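Local atomic coordinates of pullulanase (Bacillus acidopullulyticus, PDB entry 2WAN), a protein that probably hydrolyses the alpha-1,6-glucosidic branch linkages of pullulan and related starch polysaccharides, acting as a debranching glycoside hydrolase. Residues V159-V164 with T271-L276; P163-L168 with H188-K193; N195-Q200 with I245-Q250. All coordinates share one frame; numbering follows the deposited sequence.

Interaction 1: V159-V164 with T271-L276; sequences VSANPV and TNLVQL
Ser160 and Thr271 meet hydroxyl to hydroxyl because both oxygens stand anti to their backbone nitrogens, Ser160 OG at chi1 -177° and Thr271 OG1 at chi1 -173°. The contact is an antiparallel pairing in which the end of strand 152-160 lies against strand 273-278 within a mixed sheet. Ser160 OG lies 2.8 Å from Thr271 OG1. That threonine oxygen gives its own proton to Leu273 O, 2.9 Å away, approaching from above the carbonyl plane. Ala161 N reaches the same Leu273 O from the opposite face of that plane at 2.9 Å with an almost straight N-H, so two donors grip one carbonyl just past the corner that the chain turns at Asn272. An alanine in place of Thr271 would remove OG1 and CG2, and would probably leave Leu273 O held from one face alone, Ser160 OG without its hydroxyl neighbour and a small gap where CG2 packs on Ser160 CB. Farther along, Val159 and Gln275 form a hydrogen-bonded pair: Gln275 N to Val159 O is 2.7 Å and Val159 N to Gln275 O is 3.1 Å. Their side chains lie side by side on one face, Val159 CG2 resting on Gln275 CB. Ala161 CB sits on Leu273 CG and on Leu126 of strand 124-129, the other neighbour of strand 273-278. At the loop end a water accepts from both segments, from Asn162 ND2 at 2.9 Å and from Asn272 N at 3.0 Å.

Interaction 2: P163-L168 with H188-K193; sequences PVTAVL and HTLLKK
Thr165 touches Leu190 methyl to methyl: CG2, anti to the backbone N, comes within 3.7 Å of Leu190 CD1, the two side chains crossing obliquely. At Ala166 the backbone takes over. A water takes the N-H of Ala166 and lies within hydrogen-bonding distance of Val164 O and Leu191 O, bridging the two segments. Ala166 O accepts from Leu191 N at 2.8 Å, the donor lying nearly along the C=O axis. Ala166 CB faces Leu191 CB, and the alanine also touches Ile214, Leu216 and Tyr244, residues from two sheets. Val167 pairs with Leu190 in the contact's single backbone bridge. Its CG2 lies 3.9 Å from Leu190 CD1, and its CG1 lies 3.4 Å from Thr189 OG1; in both pairs the side chains cross at about a right angle. Leu168 is gripped through both its backbone polar atoms. Its N donates to Thr189 O at 3.0 Å, and its O accepts from Thr189 OG1 at 2.7 Å, the hydroxyl lying in the carbonyl plane on a lone pair. A chi1 of 55° puts that hydroxyl between the threonine's own N and carbonyl carbon. Leu168 CB meanwhile packs 4.0 Å from Leu191 CD1, and the leucine side chain also touches Tyr212 and Phe242. The contact lies in the X25 domain and joins its three-stranded sheet (166-170, 208-216, 223-233) to the four-stranded one (192-195, 198-205, 238-245, 250-253). Main-chain bonds set the alignment, and Thr189 alone satisfies both N and O of the buried Leu168; the apolar side chains around them are likely to favour keeping these bonds.

Interaction 3: N195-Q200 with I245-Q250; sequences NPNLYQ and IPSTNQ
Asn197 clasps Ser247 with both ends of its carboxamide. From CB the chain runs to CG, set anti to the backbone N (chi1 -160°) and so carried toward Ser247, with CG 3.6 Å from Ser247 OG. A chi2 of 36° then turns the amide so that OD1 and ND2 both meet this serine of the loop 245-250. OD1 accepts from Ser247 N at 2.9 Å; the donor is in the plane of the side-chain carbonyl, on a lone pair, although the N-H is bent to 142°. The same OD1 touches Pro246 CD at 3.3 Å, as the two side chains slide past each other in opposite directions. ND2 donates to Ser247 OG at 2.9 Å, with that oxygen almost exactly in the amide plane, and makes a further bond to Ser265 O. Held at both tips, the amide has its flip orientation fixed. Hydrophobic contacts flank the clasp. Leu198 CD1 packs against Ile245 CD1 at 3.6 Å, while Pro246 CG approaches the Tyr199 ring obliquely, 3.9 Å from CD2. Asn197 O is covered by Ile245 CG2, 3.6 Å away, and this buried carbonyl has no polar partner in the model. Within the first segment, Asn195 OD1 accepts from Asn197 N at 2.7 Å, which steadies the base of the asparagine. The segment thus carries an Asx turn laid over a type I beta turn from Asn195 to Leu198, the two-residue connection of a beta hairpin between strands 192-195 and 198-205, here fastened through Asn197, the third residue of the turn, to the loop that follows strand 238-245.

Overall arrangement
The contacts cluster far from the centre of the chain. The centres of interactions 1 and 2 are about 16 Å apart. Interaction 3 has its centre about 13 Å from that of interaction 1 and about 11 Å from that of interaction 2. Interaction 2 starts from the same stretch as interaction 1, sharing Pro163 and Val164, while interaction 3 lies wholly between the segments 159-164 and 271-276. The X25 region is therefore an excursion from two neighbouring strands of another sheet. Interactions 2 and 3 meet in the four-stranded antiparallel sheet, where 192-195 and 198-205 are neighbours. The Tyr199 ring meets Val164 and Lys193, and Val159 touches Pro196 where the X25 domain probably abuts the seven-stranded sheet of 152-160 and 273-278.

Interaction 1: V159-V164 with T271-L276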
loop_
_atom_site.group_PDB
_atom_site.type_symbol
_atom_site.label_atom_id
_atom_site.label_comp_id
_atom_site.label_asym_id
_atom_site.label_seq_id
_atom_site.Cartn_x
_atom_site.Cartn_y
_atom_site.Cartn_z
ATOM N N VAL A 159 -17.375 -26.586 -17.733
ATOM C CA VAL A 159 -18.434 -25.721 -17.204
ATOM C C VAL A 159 -18.111 -24.255 -17.486
ATOM O O VAL A 159 -16.967 -23.920 -17.814
ATOM C CB VAL A 159 -18.692 -25.960 -15.685
ATOM C CG1 VAL A 159 -18.983 -27.433 -15.403
ATOM C CG2 VAL A 159 -17.515 -25.455 -14.820
ATOM N N SER A 160 -19.115 -23.384 -17.390
ATOM C CA SER A 160 -18.864 -21.948 -17.502
ATOM C C SER A 160 -18.195 -21.436 -16.233
ATOM O O SER A 160 -18.562 -21.832 -15.124
ATOM C CB SER A 160 -20.148 -21.158 -17.720
ATOM O OG SER A 160 -19.851 -19.775 -17.891
ATOM N N ALA A 161 -17.227 -20.541 -16.411
ATOM C CA ALA A 161 -16.491 -19.968 -15.285
ATOM C C ALA A 161 -17.138 -18.668 -14.797
ATOM O O ALA A 161 -16.776 -18.144 -13.731
ATOM C CB ALA A 161 -15.032 -19.733 -15.670
ATOM N N ASN A 162 -18.089 -18.153 -15.575
ATOM C CA ASN A 162 -18.818 -16.948 -15.199
ATOM C C ASN A 162 -19.556 -17.138 -13.887
ATOM O O ASN A 162 -20.240 -18.139 -13.703
ATOM C CB ASN A 162 -19.795 -16.539 -16.296
ATOM C CG ASN A 162 -19.097 -16.163 -17.581
ATOM O OD1 ASN A 162 -17.964 -15.690 -17.565
ATOM N ND2 ASN A 162 -19.771 -16.371 -18.705
ATOM N N PRO A 163 -19.402 -16.182 -12.955
ATOM C CA PRO A 163 -20.132 -16.279 -11.696
ATOM C C PRO A 163 -21.626 -16.038 -11.937
ATOM O O PRO A 163 -21.994 -15.403 -12.929
ATOM C CB PRO A 163 -19.520 -15.162 -10.841
ATOM C CG PRO A 163 -18.947 -14.188 -11.829
ATOM C CD PRO A 163 -18.535 -14.988 -13.024
ATOM N N VAL A 164 -22.466 -16.598 -11.075
ATOM C CA VAL A 164 -23.896 -16.293 -11.124
ATOM C C VAL A 164 -24.364 -15.763 -9.773
ATOM O O VAL A 164 -24.165 -16.391 -8.724
ATOM C CB VAL A 164 -24.804 -17.463 -11.674
ATOM C CG1 VAL A 164 -24.012 -18.478 -12.514
ATOM C CG2 VAL A 164 -25.652 -18.123 -10.587
ATOM N N THR A 271 -21.451 -19.535 -23.051
ATOM C CA THR A 271 -20.295 -18.911 -22.386
ATOM C C THR A 271 -19.090 -18.721 -23.309
ATOM O O THR A 271 -18.907 -19.474 -24.273
ATOM C CB THR A 271 -19.874 -19.707 -21.108
ATOM O OG1 THR A 271 -18.851 -18.991 -20.398
ATOM C CG2 THR A 271 -19.372 -21.120 -21.454
ATOM N N ASN A 272 -18.276 -17.707 -23.009
ATOM C CA ASN A 272 -17.016 -17.488 -23.709
ATOM C C ASN A 272 -15.828 -17.690 -22.761
ATOM O O ASN A 272 -14.695 -17.324 -23.078
ATOM C CB ASN A 272 -16.975 -16.097 -24.359
ATOM C CG ASN A 272 -17.000 -14.959 -23.340
ATOM O OD1 ASN A 272 -17.151 -15.178 -22.138
ATOM N ND2 ASN A 272 -16.859 -13.736 -23.829
ATOM N N LEU A 273 -16.118 -18.268 -21.599
ATOM C CA LEU A 273 -15.126 -18.488 -20.540
ATOM C C LEU A 273 -15.430 -19.791 -19.829
ATOM O O LEU A 273 -16.420 -19.901 -19.093
ATOM C CB LEU A 273 -15.132 -17.321 -19.545
ATOM C CG LEU A 273 -14.022 -17.271 -18.486
ATOM C CD1 LEU A 273 -12.651 -17.147 -19.144
ATOM C CD2 LEU A 273 -14.289 -16.093 -17.557
ATOM N N VAL A 274 -14.553 -20.772 -20.033
ATOM C CA VAL A 274 -14.807 -22.136 -19.606
ATOM C C VAL A 274 -13.800 -22.616 -18.567
ATOM O O VAL A 274 -12.603 -22.339 -18.673
ATOM C CB VAL A 274 -14.777 -23.112 -20.824
ATOM C CG1 VAL A 274 -15.190 -24.515 -20.404
ATOM C CG2 VAL A 274 -15.676 -22.606 -21.945
ATOM N N GLN A 275 -14.301 -23.334 -17.568
ATOM C CA GLN A 275 -13.464 -24.028 -16.602
ATOM C C GLN A 275 -13.430 -25.522 -16.929
ATOM O O GLN A 275 -14.461 -26.198 -16.866
ATOM C CB GLN A 275 -13.986 -23.814 -15.182
ATOM C CG GLN A 275 -13.165 -24.527 -14.119
ATOM C CD GLN A 275 -13.770 -24.435 -12.732
ATOM O OE1 GLN A 275 -13.709 -25.387 -11.959
ATOM N NE2 GLN A 275 -14.353 -23.288 -12.409
ATOM N N LEU A 276 -12.239 -26.021 -17.266
ATOM C CA LEU A 276 -12.038 -27.418 -17.673
ATOM C C LEU A 276 -11.402 -28.260 -16.578
ATOM O O LEU A 276 -10.445 -27.832 -15.924
ATOM C CB LEU A 276 -11.173 -27.487 -18.945
ATOM C CG LEU A 276 -11.644 -26.665 -20.148
ATOM C CD1 LEU A 276 -10.576 -26.565 -21.236
ATOM C CD2 LEU A 276 -12.940 -27.240 -20.722
HETATM O O HOH W 1 -19.963 -15.750 -21.546
#

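Interaction 2: P163-L168 with H188-K193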
loop_
_atom_site.group_PDB
_atom_site.type_symbol
_atom_site.label_atom_id
_atom_site.label_comp_id
_atom_site.label_asym_id
_atom_site.label_seq_id
_atom_site.Cartn_x
_atom_site.Cartn_y
_atom_site.Cartn_z
ATOM N N PRO A 163 -19.402 -16.182 -12.955
ATOM C CA PRO A 163 -20.132 -16.279 -11.696
ATOM C C PRO A 163 -21.626 -16.038 -11.937
ATOM O O PRO A 163 -21.994 -15.403 -12.929
ATOM C CB PRO A 163 -19.520 -15.162 -10.841
ATOM C CG PRO A 163 -18.947 -14.188 -11.829
ATOM C CD PRO A 163 -18.535 -14.988 -13.024
ATOM N N VAL A 164 -22.466 -16.598 -11.075
ATOM C CA VAL A 164 -23.896 -16.293 -11.124
ATOM C C VAL A 164 -24.364 -15.763 -9.773
ATOM O O VAL A 164 -24.165 -16.391 -8.724
ATOM C CB VAL A 164 -24.804 -17.463 -11.674
ATOM C CG1 VAL A 164 -24.012 -18.478 -12.514
ATOM C CG2 VAL A 164 -25.652 -18.123 -10.587
ATOM N N THR A 165 -24.953 -14.574 -9.824
ATOM C CA THR A 165 -25.507 -13.914 -8.657
ATOM C C THR A 165 -27.022 -13.977 -8.816
ATOM O O THR A 165 -27.593 -13.219 -9.594
ATOM C CB THR A 165 -25.021 -12.444 -8.566
ATOM O OG1 THR A 165 -23.592 -12.421 -8.583
ATOM C CG2 THR A 165 -25.508 -11.772 -7.286
ATOM N N ALA A 166 -27.635 -14.907 -8.090
ATOM C CA ALA A 166 -29.073 -15.162 -8.160
ATOM C C ALA A 166 -29.679 -15.021 -6.774
ATOM O O ALA A 166 -29.381 -15.799 -5.868
ATOM C CB ALA A 166 -29.340 -16.545 -8.725
ATOM N N VAL A 167 -30.532 -14.013 -6.621
ATOM C CA VAL A 167 -31.121 -13.688 -5.333
ATOM C C VAL A 167 -32.621 -13.950 -5.368
ATOM O O VAL A 167 -33.317 -13.491 -6.285
ATOM C CB VAL A 167 -30.877 -12.197 -4.974
ATOM C CG1 VAL A 167 -31.663 -11.807 -3.716
ATOM C CG2 VAL A 167 -29.367 -11.896 -4.830
ATOM N N LEU A 168 -33.104 -14.684 -4.369
ATOM C CA LEU A 168 -34.533 -14.918 -4.187
ATOM C C LEU A 168 -35.197 -13.624 -3.722
ATOM O O LEU A 168 -34.865 -13.076 -2.657
ATOM C CB LEU A 168 -34.774 -16.038 -3.180
ATOM C CG LEU A 168 -36.216 -16.392 -2.808
ATOM C CD1 LEU A 168 -36.924 -17.039 -3.969
ATOM C CD2 LEU A 168 -36.232 -17.326 -1.620
ATOM N N HIS A 188 -28.712 -11.657 1.621
ATOM C CA HIS A 188 -29.260 -12.515 2.658
ATOM C C HIS A 188 -29.946 -13.730 2.042
ATOM O O HIS A 188 -29.875 -14.825 2.595
ATOM C CB HIS A 188 -30.258 -11.747 3.515
ATOM C CG HIS A 188 -30.076 -11.958 4.982
ATOM N ND1 HIS A 188 -30.517 -13.092 5.632
ATOM C CD2 HIS A 188 -29.496 -11.182 5.928
ATOM C CE1 HIS A 188 -30.217 -13.003 6.915
ATOM N NE2 HIS A 188 -29.600 -11.854 7.121
ATOM N N THR A 189 -30.608 -13.525 0.897
ATOM C CA THR A 189 -31.278 -14.609 0.163
ATOM C C THR A 189 -30.567 -14.916 -1.166
ATOM O O THR A 189 -31.203 -15.297 -2.154
ATOM C CB THR A 189 -32.778 -14.298 -0.105
ATOM O OG1 THR A 189 -32.887 -13.042 -0.779
ATOM C CG2 THR A 189 -33.572 -14.249 1.193
ATOM N N LEU A 190 -29.246 -14.738 -1.185
ATOM C CA LEU A 190 -28.425 -15.139 -2.324
ATOM C C LEU A 190 -28.373 -16.657 -2.389
ATOM O O LEU A 190 -28.123 -17.326 -1.377
ATOM C CB LEU A 190 -27.011 -14.558 -2.215
ATOM C CG LEU A 190 -25.955 -14.902 -3.273
ATOM C CD1 LEU A 190 -26.276 -14.277 -4.616
ATOM C CD2 LEU A 190 -24.583 -14.434 -2.794
ATOM N N LEU A 191 -28.634 -17.199 -3.576
ATOM C CA LEU A 191 -28.603 -18.648 -3.776
ATOM C C LEU A 191 -27.168 -19.181 -3.808
ATOM O O LEU A 191 -26.256 -18.534 -4.335
ATOM C CB LEU A 191 -29.375 -19.060 -5.040
ATOM C CG LEU A 191 -30.902 -19.234 -4.951
ATOM C CD1 LEU A 191 -31.609 -17.928 -4.617
ATOM C CD2 LEU A 191 -31.456 -19.780 -6.246
ATOM N N LYS A 192 -26.984 -20.368 -3.237
ATOM C CA LYS A 192 -25.662 -20.977 -3.121
ATOM C C LYS A 192 -25.423 -21.999 -4.233
ATOM O O LYS A 192 -26.346 -22.708 -4.653
ATOM C CB LYS A 192 -25.574 -21.540 -1.759
ATOM C CG LYS A 192 -25.164 -20.517 -0.748
ATOM C CD LYS A 192 -25.912 -20.555 0.544
ATOM C CE LYS A 192 -25.646 -19.251 1.391
ATOM N NZ LYS A 192 -26.263 -17.952 0.861
ATOM N N LYS A 193 -24.181 -22.058 -4.703
ATOM C CA LYS A 193 -23.761 -22.997 -5.742
ATOM C C LYS A 193 -23.770 -24.429 -5.208
ATOM O O LYS A 193 -23.030 -24.753 -4.273
ATOM C CB LYS A 193 -22.366 -22.610 -6.242
ATOM C CG LYS A 193 -21.774 -23.500 -7.317
ATOM C CD LYS A 193 -20.413 -22.968 -7.758
ATOM C CE LYS A 193 -19.589 -24.037 -8.460
ATOM N NZ LYS A 193 -18.329 -23.483 -9.030
HETATM O O HOH W 2 -26.262 -17.060 -6.834
#

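Interaction 3: N195-Q200 with I245-Q250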
loop_
_atom_site.group_PDB
_atom_site.type_symbol
_atom_site.label_atom_id
_atom_site.label_comp_id
_atom_site.label_asym_id
_atom_site.label_seq_id
_atom_site.Cartn_x
_atom_site.Cartn_y
_atom_site.Cartn_z
ATOM N N ASN A 195 -23.933 -27.230 -7.710
ATOM C CA ASN A 195 -22.950 -27.536 -8.742
ATOM C C ASN A 195 -22.942 -26.370 -9.736
ATOM O O ASN A 195 -23.726 -25.424 -9.561
ATOM C CB ASN A 195 -23.209 -28.918 -9.378
ATOM C CG ASN A 195 -24.476 -28.967 -10.213
ATOM O OD1 ASN A 195 -24.586 -28.296 -11.244
ATOM N ND2 ASN A 195 -25.427 -29.797 -9.790
ATOM N N PRO A 196 -22.055 -26.401 -10.753
ATOM C CA PRO A 196 -21.981 -25.269 -11.676
ATOM C C PRO A 196 -23.288 -24.934 -12.411
ATOM O O PRO A 196 -23.423 -23.824 -12.930
ATOM C CB PRO A 196 -20.904 -25.702 -12.670
ATOM C CG PRO A 196 -20.036 -26.601 -11.891
ATOM C CD PRO A 196 -20.963 -27.364 -11.002
ATOM N N ASN A 197 -24.230 -25.878 -12.446
ATOM C CA ASN A 197 -25.537 -25.650 -13.080
ATOM C C ASN A 197 -26.726 -25.848 -12.135
ATOM O O ASN A 197 -27.835 -26.166 -12.575
ATOM C CB ASN A 197 -25.694 -26.521 -14.338
ATOM C CG ASN A 197 -26.764 -25.993 -15.288
ATOM O OD1 ASN A 197 -26.932 -24.783 -15.443
ATOM N ND2 ASN A 197 -27.486 -26.905 -15.932
ATOM N N LEU A 198 -26.496 -25.649 -10.838
ATOM C CA LEU A 198 -27.555 -25.789 -9.840
ATOM C C LEU A 198 -27.326 -24.867 -8.642
ATOM O O LEU A 198 -26.390 -25.052 -7.868
ATOM C CB LEU A 198 -27.693 -27.252 -9.390
ATOM C CG LEU A 198 -28.704 -27.601 -8.293
ATOM C CD1 LEU A 198 -30.131 -27.368 -8.754
ATOM C CD2 LEU A 198 -28.543 -29.046 -7.823
ATOM N N TYR A 199 -28.199 -23.876 -8.501
ATOM C CA TYR A 199 -28.127 -22.926 -7.397
ATOM C C TYR A 199 -29.376 -23.033 -6.542
ATOM O O TYR A 199 -30.498 -23.055 -7.064
ATOM C CB TYR A 199 -27.941 -21.502 -7.932
ATOM C CG TYR A 199 -26.524 -21.212 -8.361
ATOM C CD1 TYR A 199 -25.682 -20.423 -7.570
ATOM C CD2 TYR A 199 -26.017 -21.735 -9.550
ATOM C CE1 TYR A 199 -24.361 -20.165 -7.968
ATOM C CE2 TYR A 199 -24.707 -21.488 -9.955
ATOM C CZ TYR A 199 -23.884 -20.707 -9.160
ATOM O OH TYR A 199 -22.595 -20.466 -9.579
ATOM N N GLN A 200 -29.179 -23.124 -5.229
ATOM C CA GLN A 200 -30.286 -23.339 -4.312
ATOM C C GLN A 200 -30.174 -22.515 -3.038
ATOM O O GLN A 200 -29.080 -22.110 -2.630
ATOM C CB GLN A 200 -30.418 -24.830 -3.965
ATOM C CG GLN A 200 -30.700 -25.716 -5.164
ATOM C CD GLN A 200 -31.064 -27.136 -4.788
ATOM O OE1 GLN A 200 -32.075 -27.671 -5.248
ATOM N NE2 GLN A 200 -30.242 -27.755 -3.951
ATOM N N ILE A 245 -31.768 -22.766 -12.207
ATOM C CA ILE A 245 -30.922 -23.500 -13.155
ATOM C C ILE A 245 -30.381 -22.566 -14.236
ATOM O O ILE A 245 -31.135 -22.107 -15.095
ATOM C CB ILE A 245 -31.675 -24.694 -13.824
ATOM C CG1 ILE A 245 -32.459 -25.520 -12.793
ATOM C CG2 ILE A 245 -30.706 -25.547 -14.654
ATOM C CD1 ILE A 245 -31.613 -26.346 -11.847
ATOM N N PRO A 246 -29.068 -22.271 -14.197
ATOM C CA PRO A 246 -28.464 -21.337 -15.159
ATOM C C PRO A 246 -28.665 -21.707 -16.648
ATOM O O PRO A 246 -28.938 -20.825 -17.459
ATOM C CB PRO A 246 -26.976 -21.356 -14.776
ATOM C CG PRO A 246 -26.989 -21.671 -13.306
ATOM C CD PRO A 246 -28.114 -22.675 -13.149
ATOM N N SER A 247 -28.556 -22.991 -16.996
ATOM C CA SER A 247 -28.677 -23.423 -18.407
ATOM C C SER A 247 -30.011 -23.035 -19.058
ATOM O O SER A 247 -30.049 -22.655 -20.228
ATOM C CB SER A 247 -28.448 -24.934 -18.555
ATOM O OG SER A 247 -29.337 -25.677 -17.738
ATOM N N THR A 248 -31.089 -23.111 -18.282
ATOM C CA THR A 248 -32.442 -22.910 -18.798
ATOM C C THR A 248 -33.149 -21.683 -18.204
ATOM O O THR A 248 -34.265 -21.338 -18.623
ATOM C CB THR A 248 -33.310 -24.136 -18.488
ATOM O OG1 THR A 248 -33.358 -24.329 -17.069
ATOM C CG2 THR A 248 -32.739 -25.406 -19.147
ATOM N N ASN A 249 -32.511 -21.042 -17.220
ATOM C CA ASN A 249 -33.134 -19.964 -16.433
ATOM C C ASN A 249 -34.371 -20.410 -15.664
ATOM O O ASN A 249 -35.188 -19.581 -15.254
ATOM C CB ASN A 249 -33.470 -18.752 -17.306
ATOM C CG ASN A 249 -32.268 -18.216 -18.031
ATOM O OD1 ASN A 249 -32.300 -18.031 -19.247
ATOM N ND2 ASN A 249 -31.187 -17.974 -17.292
ATOM N N GLN A 250 -34.504 -21.721 -15.471
ATOM C CA GLN A 250 -35.660 -22.279 -14.780
ATOM C C GLN A 250 -35.621 -22.009 -13.280
ATOM O O GLN A 250 -34.553 -22.006 -12.667
ATOM C CB GLN A 250 -35.775 -23.779 -15.038
ATOM C CG GLN A 250 -36.503 -24.144 -16.324
ATOM C CD GLN A 250 -36.433 -25.634 -16.602
ATOM O OE1 GLN A 250 -35.349 -26.186 -16.808
ATOM N NE2 GLN A 250 -37.590 -26.297 -16.589
#